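Local coordinates for porin (Rhodobacter capsulatus, PDB 2POR), which forms trimeric outer-membrane channels through which small hydrophilic solutes, up to about 0.6 kDa, diffuse passively, at residues G90-D95 / V292-V297; L177-E182 / A224-H229; A242-G247 / G266-L271. All blocks are in the same frame, centred on the assembly; numbering follows the deposited sequence.

Contact 1: G90-D95 / V292-V297. With CA (calcium ion), chain C; C8E ((hydroxyethyloxy)tri(ethyloxy)octane), chain F.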
ATOM      1  N   GLY A  90      21.308  14.680  10.046  1.00 18.46           N
ATOM      2  CA  GLY A  90      21.465  14.167   8.687  1.00 17.42           C
ATOM      3  C   GLY A  90      20.173  14.153   7.850  1.00 16.29           C
ATOM      4  O   GLY A  90      19.075  14.035   8.396  1.00 21.52           O
ATOM      5  N   TYR A  91      20.237  14.250   6.516  1.00 15.81           N
ATOM      6  CA  TYR A  91      19.034  14.226   5.701  1.00 16.90           C
ATOM      7  C   TYR A  91      18.345  12.884   5.773  1.00 20.78           C
ATOM      8  O   TYR A  91      17.152  12.840   5.526  1.00 20.06           O
ATOM      9  CB  TYR A  91      19.378  14.573   4.254  1.00 14.86           C
ATOM     10  CG  TYR A  91      19.731  13.446   3.289  1.00 20.42           C
ATOM     11  CD1 TYR A  91      18.741  12.844   2.565  1.00 17.43           C
ATOM     12  CD2 TYR A  91      21.038  13.035   3.116  1.00 21.36           C
ATOM     13  CE1 TYR A  91      19.063  11.843   1.682  1.00 21.64           C
ATOM     14  CE2 TYR A  91      21.374  12.031   2.224  1.00 17.13           C
ATOM     15  CZ  TYR A  91      20.371  11.448   1.523  1.00 16.53           C
ATOM     16  OH  TYR A  91      20.648  10.438   0.655  1.00 19.49           O
ATOM     17  N   THR A  92      19.032  11.751   6.065  1.00 22.98           N
ATOM     18  CA  THR A  92      18.390  10.425   6.140  1.00 20.64           C
ATOM     19  C   THR A  92      18.019  10.088   7.587  1.00 19.15           C
ATOM     20  O   THR A  92      17.423   9.047   7.811  1.00 20.90           O
ATOM     21  CB  THR A  92      19.335   9.285   5.588  1.00 15.66           C
ATOM     22  OG1 THR A  92      20.497   9.308   6.406  1.00 19.23           O
ATOM     23  CG2 THR A  92      19.821   9.468   4.187  1.00 13.61           C
ATOM     24  N   ASP A  93      18.301  10.956   8.582  1.00 18.00           N
ATOM     25  CA  ASP A  93      18.149  10.752  10.024  1.00 18.24           C
ATOM     26  C   ASP A  93      19.120   9.643  10.407  1.00 25.81           C
ATOM     27  O   ASP A  93      18.781   8.445  10.434  1.00 22.47           O
ATOM     28  CB  ASP A  93      16.699  10.362  10.414  1.00 17.88           C
ATOM     29  CG  ASP A  93      16.446  10.205  11.902  1.00 20.65           C
ATOM     30  OD1 ASP A  93      17.284  10.486  12.772  1.00 25.25           O
ATOM     31  OD2 ASP A  93      15.360   9.776  12.279  1.00 20.38           O
ATOM     32  N   LEU A  94      20.374  10.044  10.635  1.00 23.49           N
ATOM     33  CA  LEU A  94      21.477   9.085  10.825  1.00 22.32           C
ATOM     34  C   LEU A  94      21.434   8.436  12.185  1.00 20.94           C
ATOM     35  O   LEU A  94      22.184   8.799  13.081  1.00 22.40           O
ATOM     36  CB  LEU A  94      22.832   9.764  10.673  1.00 24.80           C
ATOM     37  CG  LEU A  94      23.240  10.216   9.317  1.00 24.83           C
ATOM     38  CD1 LEU A  94      24.468  11.142   9.445  1.00 24.63           C
ATOM     39  CD2 LEU A  94      23.498   9.012   8.445  1.00 23.77           C
ATOM     40  N   ASP A  95      20.567   7.454  12.366  1.00 18.41           N
ATOM     41  CA  ASP A  95      20.436   6.769  13.635  1.00 18.77           C
ATOM     42  C   ASP A  95      21.279   5.497  13.740  1.00 24.15           C
ATOM     43  O   ASP A  95      21.233   4.758  14.713  1.00 20.30           O
ATOM     44  CB  ASP A  95      19.035   6.368  13.843  1.00 17.45           C
ATOM     45  CG  ASP A  95      18.116   7.505  14.199  1.00 24.99           C
ATOM     46  OD1 ASP A  95      18.518   8.477  14.812  1.00 21.65           O
ATOM     47  OD2 ASP A  95      16.944   7.430  13.867  1.00 22.05           O
ATOM     48  N   VAL A 292      29.260   7.338  10.450  1.00 30.89           N
ATOM     49  CA  VAL A 292      28.318   7.438   9.328  1.00 28.79           C
ATOM     50  C   VAL A 292      28.151   8.939   8.980  1.00 27.78           C
ATOM     51  O   VAL A 292      28.435   9.835   9.794  1.00 23.47           O
ATOM     52  CB  VAL A 292      26.921   6.803   9.667  1.00 21.26           C
ATOM     53  CG1 VAL A 292      27.164   5.327   9.825  1.00 24.54           C
ATOM     54  CG2 VAL A 292      26.261   7.369  10.906  1.00 17.97           C
ATOM     55  N   ALA A 293      27.756   9.276   7.767  1.00 24.90           N
ATOM     56  CA  ALA A 293      27.611  10.661   7.344  1.00 28.34           C
ATOM     57  C   ALA A 293      26.620  10.707   6.191  1.00 31.62           C
ATOM     58  O   ALA A 293      26.369   9.666   5.554  1.00 21.58           O
ATOM     59  CB  ALA A 293      28.934  11.216   6.829  1.00 21.46           C
ATOM     60  N   ASP A 294      26.011  11.858   5.862  1.00 20.79           N
ATOM     61  CA  ASP A 294      25.220  11.944   4.640  1.00 18.22           C
ATOM     62  C   ASP A 294      25.162  13.378   4.147  1.00 23.81           C
ATOM     63  O   ASP A 294      25.554  14.284   4.909  1.00 21.81           O
ATOM     64  CB  ASP A 294      23.818  11.411   4.889  1.00 16.80           C
ATOM     65  CG  ASP A 294      22.881  12.193   5.797  1.00 28.79           C
ATOM     66  OD1 ASP A 294      22.988  13.400   5.987  1.00 23.51           O
ATOM     67  OD2 ASP A 294      21.979  11.566   6.323  1.00 20.09           O
ATOM     68  N   LEU A 295      24.681  13.575   2.930  1.00 22.29           N
ATOM     69  CA  LEU A 295      24.536  14.900   2.375  1.00 23.66           C
ATOM     70  C   LEU A 295      23.470  14.806   1.321  1.00 20.00           C
ATOM     71  O   LEU A 295      23.595  14.030   0.367  1.00 18.17           O
ATOM     72  CB  LEU A 295      25.843  15.362   1.751  1.00 22.86           C
ATOM     73  CG  LEU A 295      25.762  16.786   1.101  1.00 36.71           C
ATOM     74  CD1 LEU A 295      25.470  17.848   2.160  1.00 28.60           C
ATOM     75  CD2 LEU A 295      27.069  17.145   0.456  1.00 32.46           C
ATOM     76  N   GLY A 296      22.385  15.572   1.445  1.00 17.67           N
ATOM     77  CA  GLY A 296      21.357  15.512   0.428  1.00 17.33           C
ATOM     78  C   GLY A 296      20.376  16.657   0.596  1.00 21.99           C
ATOM     79  O   GLY A 296      20.690  17.656   1.247  1.00 20.73           O
ATOM     80  N   VAL A 297      19.192  16.513   0.026  1.00 23.91           N
ATOM     81  CA  VAL A 297      18.135  17.532   0.095  1.00 24.04           C
ATOM     82  C   VAL A 297      16.864  16.930   0.663  1.00 27.04           C
ATOM     83  O   VAL A 297      16.589  15.752   0.414  1.00 20.84           O
ATOM     84  CB  VAL A 297      17.851  18.150  -1.324  1.00 20.97           C
ATOM     85  CG1 VAL A 297      19.056  18.969  -1.732  1.00 27.35           C
ATOM     86  CG2 VAL A 297      17.664  17.130  -2.412  1.00 23.73           C
TER
HETATM   87 CA    CA C 303      16.139   9.567  14.587  1.00 18.82          CA
HETATM   88  C1  C8E F 546      28.653  18.709   9.303  0.83 50.61           C
HETATM   89  C2  C8E F 546      27.652  18.598   8.135  0.83 51.77           C
HETATM   90  C3  C8E F 546      28.206  18.088   6.795  0.83 50.98           C
HETATM   91  C4  C8E F 546      28.479  16.584   6.668  0.83 51.13           C
HETATM   92  C5  C8E F 546      28.893  16.342   5.222  0.83 52.63           C
HETATM   93  C6  C8E F 546      29.425  14.946   4.960  0.83 55.60           C
HETATM   94  C7  C8E F 546      30.322  14.923   3.709  0.83 60.07           C
HETATM   95  C8  C8E F 546      29.600  14.713   2.370  0.83 64.27           C
HETATM   96  O9  C8E F 546      30.226  15.136   1.131  0.83 66.21           O
HETATM   97  C10 C8E F 546      30.903  14.144   0.320  0.83 66.45           C
HETATM   98  C11 C8E F 546      30.307  13.530  -0.962  0.83 65.91           C
HETATM   99  O12 C8E F 546      31.240  12.859  -1.830  0.83 65.26           O
HETATM  100  C13 C8E F 546      31.201  11.418  -1.817  0.83 65.04           C
HETATM  101  C14 C8E F 546      31.144  10.567  -3.111  0.83 64.60           C
HETATM  102  O15 C8E F 546      29.948  10.383  -3.900  0.83 63.35           O
HETATM  103  C16 C8E F 546      29.605   8.996  -4.063  0.83 61.87           C
HETATM  104  C17 C8E F 546      28.612   8.583  -5.138  0.83 60.37           C
HETATM  105  O18 C8E F 546      28.284   7.205  -5.295  0.83 60.64           O
HETATM  106  C19 C8E F 546      28.533   6.803  -6.643  0.83 62.75           C
HETATM  107  C20 C8E F 546      29.765   5.950  -6.933  0.83 65.74           C
HETATM  108  O21 C8E F 546      30.008   5.727  -8.321  0.83 68.59           O
HETATM  109  O   HOH W   1      14.683  11.450  14.812  1.00 20.17           O
HETATM  110  O   HOH W   2      14.167   8.497  14.600  1.00 26.61           O
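The carboxylate of D294 takes three hydrogen bonds from Y91 and T92, fastening the long loop between helix 78-83 and strand 118-125 to the last strand, 292-300, of the 16-stranded porin barrel. OD2 accepts two of them. T92 OG1 lies 2.7 Å from D294 OD2 and meets the anti lone pair of that oxygen, while T92 N, 3.0 Å from the same D294 OD2, approaches from above the carboxylate plane with a nearly straight N-H (167°). OD1 takes the third, from Y91 N on its syn side at 2.9 Å, more bent at 140°. CG of D294 is wedged between its backbone N and carbonyl carbon (chi1 68°), which sets CG on the side of the type I turn G90-D93. An alanine in place of D294 would probably leave both amides and the T92 hydroxyl without the carboxylate that accepts them, and the turn less firmly tied to the barrel. G90 CA also comes close, 3.2 Å from D294 OD1.

The Y91 ring lies over G296, whose CA sits above the ring face, 3.9 Å from the Y91 centroid, a CH-pi contact; T92 CG2 lies over the opposite face, toward its rim. G296 has no side chain to collide with the ring, and Y91 OH reaches beyond the pair to hydrogen-bond S22 O. Beyond the carboxylate, L94 lays CD1 against the A293 backbone and CG beside D294 OD2.

Farther along the loop, D93 and D95, directed away from the strand, each give both carboxylate oxygens to a calcium ion whose site includes N100 and D101. On the strand's other side, a detergent molecule touches L295. The apolar end of the contact is L94 CD2, 4.0 Å from V292 CG2.

Contact 2: L177-E182 / A224-H229; sequences LMADME and ATAVDH
A224 and A179 carry most of the packing between the loop ends that lead into strands 181-192 and 226-240 of the porin barrel. These two strands are not neighbours in the sheet: 195-207 lies between them, so the segments run roughly the same way, 24° apart, and meet mainly where they have not yet become strand. No hydrogen bond links them directly.

Polar bonds tie each segment to its surroundings instead. A179 N donates to D207 OD1, at the end of the intervening strand, and A224 also has a backbone bond with A176. Where both segments have become strand, E182 and V227 bond through their backbones to E205 and L206 of that intervening strand.

The first kind of direct contact is methyl against backbone. CB of A224 points toward segment 177-182 and rests on the peptide link between L177 and M178, 3.5 Å from M178 N and 3.6 Å from L177 C. A179 does the same from its side, its CB lying 3.6 Å from T225 O; each methyl meets the main chain of the other segment. Methyl against methyl is the second kind, with A179 CB 4.0 Å from A226 CB.

The third kind involves a ring. H229 CG sits between its own backbone N and carbonyl carbon (chi1 64°), and the imidazole reaches across toward segment 177-182. NE2 hydrogen-bonds OE1 of Q183, the residue after it, and a detergent molecule touches the same side chain. E182 O lies at the edge of the imidazole, near its plane, 3.7 Å from H229 CE1.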
ATOM      1  N   LEU A 177      10.952 -15.819  32.507  1.00 25.68           N
ATOM      2  CA  LEU A 177      11.443 -15.576  31.164  1.00 24.25           C
ATOM      3  C   LEU A 177      11.890 -14.144  30.828  1.00 30.49           C
ATOM      4  O   LEU A 177      12.814 -13.971  30.020  1.00 25.58           O
ATOM      5  CB  LEU A 177      10.364 -16.028  30.218  1.00 34.03           C
ATOM      6  CG  LEU A 177      10.091 -17.524  30.226  1.00 41.02           C
ATOM      7  CD1 LEU A 177       8.964 -17.809  29.285  1.00 40.73           C
ATOM      8  CD2 LEU A 177      11.297 -18.295  29.742  1.00 41.14           C
ATOM      9  N   MET A 178      11.299 -13.095  31.416  1.00 27.88           N
ATOM     10  CA  MET A 178      11.669 -11.699  31.113  1.00 24.64           C
ATOM     11  C   MET A 178      11.355 -10.916  32.355  1.00 15.20           C
ATOM     12  O   MET A 178      10.257 -11.048  32.881  1.00 22.04           O
ATOM     13  CB  MET A 178      10.834 -11.155  29.938  1.00 24.97           C
ATOM     14  CG  MET A 178      11.372  -9.789  29.509  1.00 37.40           C
ATOM     15  SD  MET A 178      10.352  -9.015  28.220  1.00 34.16           S
ATOM     16  CE  MET A 178       8.902  -8.612  29.176  1.00 28.69           C
ATOM     17  N   ALA A 179      12.316 -10.209  32.917  1.00 18.97           N
ATOM     18  CA  ALA A 179      12.123  -9.426  34.119  1.00 21.25           C
ATOM     19  C   ALA A 179      11.201  -8.242  33.814  1.00 32.90           C
ATOM     20  O   ALA A 179      11.133  -7.760  32.677  1.00 23.82           O
ATOM     21  CB  ALA A 179      13.436  -8.821  34.608  1.00 19.86           C
ATOM     22  N   ASP A 180      10.476  -7.768  34.796  1.00 25.51           N
ATOM     23  CA  ASP A 180       9.771  -6.488  34.691  1.00 29.77           C
ATOM     24  C   ASP A 180      10.749  -5.337  34.502  1.00 35.87           C
ATOM     25  O   ASP A 180      11.881  -5.399  35.016  1.00 25.57           O
ATOM     26  CB  ASP A 180       9.009  -6.200  35.939  1.00 22.82           C
ATOM     27  CG  ASP A 180       7.834  -7.098  36.199  1.00 19.28           C
ATOM     28  OD1 ASP A 180       7.338  -7.725  35.272  1.00 24.24           O
ATOM     29  OD2 ASP A 180       7.403  -7.143  37.348  1.00 34.46           O
ATOM     30  N   MET A 181      10.355  -4.254  33.819  1.00 21.42           N
ATOM     31  CA  MET A 181      11.277  -3.164  33.562  1.00 19.55           C
ATOM     32  C   MET A 181      10.614  -1.842  33.993  1.00 26.26           C
ATOM     33  O   MET A 181       9.377  -1.765  34.052  1.00 23.03           O
ATOM     34  CB  MET A 181      11.611  -3.099  32.071  1.00 20.30           C
ATOM     35  CG  MET A 181      12.088  -4.420  31.434  1.00 22.93           C
ATOM     36  SD  MET A 181      12.834  -4.295  29.810  1.00 27.32           S
ATOM     37  CE  MET A 181      11.706  -5.423  29.103  1.00 22.23           C
ATOM     38  N   GLU A 182      11.375  -0.810  34.329  1.00 23.25           N
ATOM     39  CA  GLU A 182      10.806   0.490  34.625  1.00 28.22           C
ATOM     40  C   GLU A 182      11.859   1.519  34.360  1.00 22.99           C
ATOM     41  O   GLU A 182      13.052   1.183  34.283  1.00 23.60           O
ATOM     42  CB  GLU A 182      10.360   0.624  36.048  1.00 27.70           C
ATOM     43  CG  GLU A 182      11.464   0.441  37.049  1.00 39.91           C
ATOM     44  CD  GLU A 182      11.099   0.898  38.453  1.00 49.50           C
ATOM     45  OE1 GLU A 182      10.016   0.563  38.949  1.00 46.27           O
ATOM     46  OE2 GLU A 182      11.924   1.613  39.031  1.00 81.45           O
ATOM     47  N   ALA A 224      15.550 -15.167  33.913  1.00 32.68           N
ATOM     48  CA  ALA A 224      15.631 -13.730  33.730  1.00 27.30           C
ATOM     49  C   ALA A 224      15.973 -13.007  35.002  1.00 25.24           C
ATOM     50  O   ALA A 224      15.525 -13.346  36.102  1.00 29.56           O
ATOM     51  CB  ALA A 224      14.302 -13.191  33.256  1.00 25.05           C
ATOM     52  N   THR A 225      16.805 -12.005  34.859  1.00 24.13           N
ATOM     53  CA  THR A 225      17.140 -11.151  35.981  1.00 25.61           C
ATOM     54  C   THR A 225      17.020  -9.715  35.473  1.00 36.20           C
ATOM     55  O   THR A 225      16.995  -9.519  34.240  1.00 26.28           O
ATOM     56  CB  THR A 225      18.603 -11.435  36.472  1.00 32.35           C
ATOM     57  OG1 THR A 225      19.556 -11.239  35.414  1.00 30.23           O
ATOM     58  CG2 THR A 225      18.698 -12.881  36.948  1.00 42.70           C
ATOM     59  N   ALA A 226      16.965  -8.715  36.354  1.00 30.91           N
ATOM     60  CA  ALA A 226      16.956  -7.318  35.922  1.00 36.76           C
ATOM     61  C   ALA A 226      18.332  -6.669  36.106  1.00 34.85           C
ATOM     62  O   ALA A 226      19.038  -7.064  37.034  1.00 40.82           O
ATOM     63  CB  ALA A 226      15.948  -6.560  36.733  1.00 25.21           C
ATOM     64  N   VAL A 227      18.813  -5.752  35.248  1.00 31.55           N
ATOM     65  CA  VAL A 227      20.070  -5.002  35.402  1.00 25.98           C
ATOM     66  C   VAL A 227      19.742  -3.514  35.571  1.00 37.72           C
ATOM     67  O   VAL A 227      18.749  -3.055  35.005  1.00 30.25           O
ATOM     68  CB  VAL A 227      21.013  -5.137  34.182  1.00 26.42           C
ATOM     69  CG1 VAL A 227      21.663  -6.492  34.321  1.00 35.42           C
ATOM     70  CG2 VAL A 227      20.296  -5.000  32.833  1.00 24.43           C
ATOM     71  N   ASP A 228      20.484  -2.707  36.317  1.00 28.65           N
ATOM     72  CA  ASP A 228      20.167  -1.288  36.483  1.00 30.27           C
ATOM     73  C   ASP A 228      20.741  -0.525  35.349  1.00 27.49           C
ATOM     74  O   ASP A 228      21.785  -0.918  34.827  1.00 27.44           O
ATOM     75  CB  ASP A 228      20.762  -0.706  37.770  1.00 29.18           C
ATOM     76  CG  ASP A 228      20.165  -1.382  39.009  1.00 36.93           C
ATOM     77  OD1 ASP A 228      18.936  -1.472  39.126  1.00 60.99           O
ATOM     78  OD2 ASP A 228      20.934  -1.855  39.847  1.00 67.40           O
ATOM     79  N   HIS A 229      20.129   0.578  34.938  1.00 27.81           N
ATOM     80  CA  HIS A 229      20.689   1.349  33.832  1.00 27.57           C
ATOM     81  C   HIS A 229      20.452   2.830  34.078  1.00 22.47           C
ATOM     82  O   HIS A 229      19.590   3.222  34.885  1.00 25.44           O
ATOM     83  CB  HIS A 229      20.037   0.990  32.460  1.00 24.81           C
ATOM     84  CG  HIS A 229      18.528   1.337  32.355  1.00 25.52           C
ATOM     85  ND1 HIS A 229      17.493   0.892  33.077  1.00 26.06           N
ATOM     86  CD2 HIS A 229      17.991   2.211  31.413  1.00 26.80           C
ATOM     87  CE1 HIS A 229      16.383   1.438  32.626  1.00 31.27           C
ATOM     88  NE2 HIS A 229      16.704   2.223  31.630  1.00 24.74           N
TER

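Contact 3: A242-G247 / G266-L271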
ATOM      1  N   ALA A 242      19.213  31.390   7.193  1.00 36.46           N
ATOM      2  CA  ALA A 242      18.743  30.172   6.552  1.00 38.95           C
ATOM      3  C   ALA A 242      19.452  28.926   7.120  1.00 32.64           C
ATOM      4  O   ALA A 242      19.036  27.819   6.780  1.00 34.81           O
ATOM      5  CB  ALA A 242      19.018  30.292   5.057  1.00 29.62           C
ATOM      6  N   THR A 243      20.485  29.056   7.967  1.00 28.72           N
ATOM      7  CA  THR A 243      21.314  27.978   8.476  1.00 32.77           C
ATOM      8  C   THR A 243      20.992  27.547   9.871  1.00 38.01           C
ATOM      9  O   THR A 243      21.022  28.371  10.784  1.00 34.60           O
ATOM     10  CB  THR A 243      22.794  28.374   8.468  1.00 29.34           C
ATOM     11  OG1 THR A 243      23.068  28.848   7.157  1.00 38.80           O
ATOM     12  CG2 THR A 243      23.742  27.222   8.745  1.00 36.27           C
ATOM     13  N   THR A 244      20.681  26.272  10.052  1.00 27.70           N
ATOM     14  CA  THR A 244      20.587  25.726  11.395  1.00 21.95           C
ATOM     15  C   THR A 244      21.788  24.791  11.538  1.00 38.04           C
ATOM     16  O   THR A 244      22.197  24.123  10.569  1.00 29.47           O
ATOM     17  CB  THR A 244      19.323  24.971  11.538  1.00 27.11           C
ATOM     18  OG1 THR A 244      18.297  25.938  11.284  1.00 30.63           O
ATOM     19  CG2 THR A 244      19.204  24.271  12.891  1.00 22.16           C
ATOM     20  N   VAL A 245      22.396  24.828  12.720  1.00 32.84           N
ATOM     21  CA  VAL A 245      23.548  24.007  13.093  1.00 23.59           C
ATOM     22  C   VAL A 245      23.161  23.418  14.439  1.00 30.46           C
ATOM     23  O   VAL A 245      22.498  24.086  15.246  1.00 28.97           O
ATOM     24  CB  VAL A 245      24.822  24.863  13.225  1.00 26.50           C
ATOM     25  CG1 VAL A 245      25.993  24.059  13.766  1.00 42.06           C
ATOM     26  CG2 VAL A 245      25.245  25.304  11.834  1.00 29.56           C
ATOM     27  N   GLY A 246      23.477  22.137  14.654  1.00 30.97           N
ATOM     28  CA  GLY A 246      23.131  21.502  15.909  1.00 28.37           C
ATOM     29  C   GLY A 246      23.793  20.144  16.120  1.00 31.52           C
ATOM     30  O   GLY A 246      24.383  19.582  15.182  1.00 29.24           O
ATOM     31  N   GLY A 247      23.670  19.599  17.326  1.00 26.92           N
ATOM     32  CA  GLY A 247      24.264  18.320  17.615  1.00 25.58           C
ATOM     33  C   GLY A 247      23.734  17.817  18.921  1.00 36.99           C
ATOM     34  O   GLY A 247      23.010  18.546  19.600  1.00 25.32           O
ATOM     35  N   GLY A 266      25.126  18.096  12.747  1.00 24.66           N
ATOM     36  CA  GLY A 266      24.688  18.349  11.382  1.00 28.90           C
ATOM     37  C   GLY A 266      24.213  19.774  11.151  1.00 30.41           C
ATOM     38  O   GLY A 266      24.066  20.572  12.087  1.00 27.92           O
ATOM     39  N   ALA A 267      23.951  20.073   9.897  1.00 24.95           N
ATOM     40  CA  ALA A 267      23.472  21.383   9.538  1.00 33.88           C
ATOM     41  C   ALA A 267      22.428  21.289   8.467  1.00 31.63           C
ATOM     42  O   ALA A 267      22.398  20.305   7.721  1.00 24.94           O
ATOM     43  CB  ALA A 267      24.576  22.230   8.966  1.00 24.74           C
ATOM     44  N   SER A 268      21.606  22.324   8.369  1.00 29.24           N
ATOM     45  CA  SER A 268      20.721  22.450   7.235  1.00 25.82           C
ATOM     46  C   SER A 268      20.698  23.888   6.765  1.00 31.52           C
ATOM     47  O   SER A 268      20.922  24.815   7.545  1.00 28.68           O
ATOM     48  CB  SER A 268      19.301  22.005   7.590  1.00 24.92           C
ATOM     49  OG  SER A 268      18.888  22.316   8.906  1.00 39.59           O
ATOM     50  N   TYR A 269      20.389  24.031   5.505  1.00 26.59           N
ATOM     51  CA  TYR A 269      20.293  25.304   4.877  1.00 25.66           C
ATOM     52  C   TYR A 269      18.944  25.365   4.201  1.00 25.81           C
ATOM     53  O   TYR A 269      18.655  24.597   3.281  1.00 25.05           O
ATOM     54  CB  TYR A 269      21.411  25.392   3.894  1.00 23.54           C
ATOM     55  CG  TYR A 269      21.402  26.759   3.269  1.00 33.37           C
ATOM     56  CD1 TYR A 269      21.976  27.815   3.948  1.00 29.64           C
ATOM     57  CD2 TYR A 269      20.759  26.945   2.065  1.00 39.37           C
ATOM     58  CE1 TYR A 269      21.895  29.085   3.409  1.00 52.56           C
ATOM     59  CE2 TYR A 269      20.670  28.210   1.527  1.00 51.57           C
ATOM     60  CZ  TYR A 269      21.241  29.275   2.202  1.00 58.86           C
ATOM     61  OH  TYR A 269      21.145  30.546   1.656  1.00 61.25           O
ATOM     62  N   ASP A 270      18.103  26.298   4.582  1.00 22.56           N
ATOM     63  CA  ASP A 270      16.783  26.400   4.000  1.00 20.61           C
ATOM     64  C   ASP A 270      16.805  27.104   2.638  1.00 29.68           C
ATOM     65  O   ASP A 270      17.281  28.234   2.536  1.00 34.39           O
ATOM     66  CB  ASP A 270      15.919  27.142   5.026  1.00 24.95           C
ATOM     67  CG  ASP A 270      14.417  27.168   4.771  1.00 33.53           C
ATOM     68  OD1 ASP A 270      13.994  26.796   3.683  1.00 33.68           O
ATOM     69  OD2 ASP A 270      13.658  27.536   5.672  1.00 54.40           O
ATOM     70  N   LEU A 271      16.308  26.478   1.576  1.00 24.09           N
ATOM     71  CA  LEU A 271      16.228  27.065   0.247  1.00 21.32           C
ATOM     72  C   LEU A 271      14.866  27.742   0.040  1.00 23.96           C
ATOM     73  O   LEU A 271      14.604  28.297  -1.016  1.00 23.54           O
ATOM     74  CB  LEU A 271      16.362  26.008  -0.833  1.00 19.85           C
ATOM     75  CG  LEU A 271      17.625  25.147  -0.893  1.00 23.59           C
ATOM     76  CD1 LEU A 271      17.523  24.129  -2.016  1.00 24.13           C
ATOM     77  CD2 LEU A 271      18.801  26.026  -1.112  1.00 25.97           C
TER
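The carbonyl of A242 accepts the backbone N-H of D270 in the shortest hydrogen bond of this pairing, 2.8 Å from D270 N to A242 O with an angle of 167° at the hydrogen. Y269 CA adds a CA-H...O contact to the same oxygen, 3.4 Å from A242 O. From here strands 243-254 and 258-272 run together as an antiparallel hairpin in the barrel wall. T244 and S268 form a hydrogen-bonded pair joined by two backbone bonds, 2.9 Å from T244 N to S268 O and likewise 2.9 Å from S268 N to T244 O. G246 and G266 repeat the pattern, each N-H lying nearly along the C=O axis of its partner.

The non-hydrogen-bonded pairs, T243 with Y269 and V245 with A267, put their side chains on one face. Y269 has CG anti to its backbone N (chi1 -176°), and its ring lies against A242 and T243. A242 CB sits over a ring face in a CH-pi contact, 3.5 Å from Y269 CE1, whereas T243 OG1 stands at the ring edge near its plane, 3.5 Å from Y269 CD1. V245 CG2 and A267 CB make a looser apolar contact. On the other face, T244 CB and S268 OG are 3.8 Å apart; T244 OG1 is hydrogen-bonded to T239 OG1, and Y87 touches both side chains.

Between these two segments the hydrogen bonds are all main-chain: T244, S268, G246 and G266 bond across the hairpin, while V245, A267 and Y269 bond to the strands on the outer sides, and the side chains add methyl, ring and hydroxyl packing.

In the fold
Contact 1 opens first along the chain, at residues 90-95 in the loop between helix 78-83 and strand 118-125, and closes last, on C-terminal strand 292-300. Both other contacts fall within this span and follow one another: contact 2 joins 177-182 to 224-229 across intervening strand 195-207, and contact 3 pairs 242-247 with 266-271 in the hairpin that follows strand 226-240. All three reach the same closed sheet. Contacts 1 and 3 are near neighbours, their centres about 12 Å apart, whereas contact 2 lies about 40 Å from contact 3 between centres, on the opposite side of the chain's centre. Contact 1 ties a loop to the wall; contact 3 belongs to the wall itself.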